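Local coordinates for putative uncharacterized protein gbs1890 (Streptococcus agalactiae NEM316, PDB 4TKZ), which probably serves as an EIIA component of the mannose/fructose-type sugar phosphotransferase system, passing phosphoryl groups on during sugar uptake in the cytoplasm, at residues 96-99 with 100-104. Numbering follows the deposited sequence.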
loop_
_atom_site.group_PDB
_atom_site.type_symbol
_atom_site.label_atom_id
_atom_site.label_comp_id
_atom_site.label_asym_id
_atom_site.label_seq_id
_atom_site.Cartn_x
_atom_site.Cartn_y
_atom_site.Cartn_z
ATOM N N LEU A 96 -2.259 7.553 -2.074
ATOM C CA LEU A 96 -2.043 7.878 -3.485
ATOM C C LEU A 96 -3.235 8.588 -4.111
ATOM O O LEU A 96 -3.080 9.592 -4.811
ATOM C CB LEU A 96 -1.724 6.608 -4.285
ATOM C CG LEU A 96 -1.428 6.811 -5.769
ATOM C CD1 LEU A 96 -0.347 7.889 -6.009
ATOM C CD2 LEU A 96 -1.001 5.480 -6.376
ATOM N N MET A 97 -4.431 8.066 -3.870
ATOM C CA MET A 97 -5.611 8.672 -4.468
ATOM C C MET A 97 -5.805 10.102 -3.957
ATOM O O MET A 97 -6.136 11.004 -4.725
ATOM C CB MET A 97 -6.854 7.815 -4.208
ATOM C CG MET A 97 -6.854 6.446 -4.912
ATOM S SD MET A 97 -6.548 6.497 -6.696
ATOM C CE MET A 97 -7.890 7.571 -7.218
ATOM N N GLU A 98 -5.567 10.318 -2.670
ATOM C CA GLU A 98 -5.741 11.655 -2.102
ATOM C C GLU A 98 -4.773 12.655 -2.718
ATOM O O GLU A 98 -5.155 13.779 -3.058
ATOM C CB GLU A 98 -5.550 11.643 -0.583
ATOM C CG GLU A 98 -6.058 12.932 0.082
ATOM C CD GLU A 98 -7.574 13.082 -0.053
ATOM O OE1 GLU A 98 -8.296 12.416 0.704
ATOM O OE2 GLU A 98 -8.040 13.859 -0.914
ATOM N N ALA A 99 -3.517 12.248 -2.863
ATOM C CA ALA A 99 -2.518 13.141 -3.436
ATOM C C ALA A 99 -2.924 13.528 -4.857
ATOM O O ALA A 99 -2.888 14.708 -5.230
ATOM C CB ALA A 99 -1.137 12.495 -3.417
ATOM N N VAL A 100 -3.338 12.529 -5.632
ATOM C CA VAL A 100 -3.727 12.745 -7.021
ATOM C C VAL A 100 -4.974 13.623 -7.122
ATOM O O VAL A 100 -5.010 14.597 -7.874
ATOM C CB VAL A 100 -3.982 11.407 -7.729
ATOM C CG1 VAL A 100 -4.701 11.625 -9.069
ATOM C CG2 VAL A 100 -2.674 10.641 -7.920
ATOM N N LEU A 101 -5.997 13.286 -6.352
ATOM C CA LEU A 101 -7.265 14.003 -6.473
ATOM C C LEU A 101 -7.277 15.389 -5.815
ATOM O O LEU A 101 -8.125 16.221 -6.135
ATOM C CB LEU A 101 -8.416 13.143 -5.948
ATOM C CG LEU A 101 -8.707 11.887 -6.769
ATOM C CD1 LEU A 101 -9.667 10.978 -6.016
ATOM C CD2 LEU A 101 -9.267 12.252 -8.146
ATOM N N SER A 102 -6.336 15.654 -4.915
ATOM C CA SER A 102 -6.362 16.922 -4.183
ATOM C C SER A 102 -5.227 17.893 -4.509
ATOM O O SER A 102 -5.305 19.072 -4.155
ATOM C CB SER A 102 -6.408 16.674 -2.670
ATOM O OG SER A 102 -7.686 16.225 -2.261
ATOM N N ARG A 103 -4.178 17.416 -5.171
ATOM C CA ARG A 103 -3.000 18.263 -5.400
ATOM C C ARG A 103 -3.330 19.528 -6.193
ATOM O O ARG A 103 -2.683 20.574 -6.024
ATOM C CB ARG A 103 -1.898 17.483 -6.109
ATOM C CG ARG A 103 -2.289 16.959 -7.483
ATOM C CD ARG A 103 -1.120 16.223 -8.111
ATOM N NE ARG A 103 -1.512 15.485 -9.308
ATOM C CZ ARG A 103 -0.639 14.953 -10.155
ATOM N NH1 ARG A 103 0.665 15.083 -9.927
ATOM N NH2 ARG A 103 -1.063 14.302 -11.221
ATOM N N THR A 104 -4.337 19.413 -7.053
ATOM C CA THR A 104 -4.855 20.513 -7.861
ATOM C C THR A 104 -5.308 21.703 -7.004
ATOM O O THR A 104 -5.253 22.857 -7.448
ATOM C CB THR A 104 -6.022 20.005 -8.761
ATOM O OG1 THR A 104 -5.563 19.874 -10.112
ATOM C CG2 THR A 104 -7.227 20.933 -8.719
#
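The carboxylate of Glu98 is met by the hydroxyl of Ser102, one helical turn on. Ser102 OG donates a hydrogen bond to Glu98 OE2 over 2.7 Å. It arrives on the anti side of that oxygen, 18° out of the carboxylate plane. CG of Glu98 lies anti to the backbone N (chi1 -166°), and a bend at chi2 folds the carboxylate along the helix to Ser102. OE1 lies close to Ser119 OG of helix 110-122, and a glycerol sits beside this side chain.

The other flat group, the guanidinium of Arg103, reaches beyond the helix. NH2 bonds to Glu28 O, and NH1 bonds to Ile2 O and Tyr29 O. Ala99 O lies obliquely to the guanidinium. Nearer the root of the side chain, Arg103 CB is 3.1 Å from Ala99 O.

On the apolar side, Leu96 CD1 meets Val100 CG2 at 4.1 Å, and these side chains cross at a slant against strand 3-9 and helix 12-24. Met97 CE lies 4.0 Å from Leu101 CD1, the two side chains side by side and pointing the same way.

Backbone bonds link Val100 N to Leu96 O and Leu101 N to Met97 O, and both are fairly straight. The bonds from Ser102 N to Glu98 O and from Arg103 N to Ala99 O are more bent. The helix lies against strand 3-9 and is flanked by helices 12-24 and 110-122. The hydrogen bond from Ser102 would be expected to stabilise negative charge on the Glu98 carboxylate, while three backbone carbonyls hold the Arg103 guanidinium.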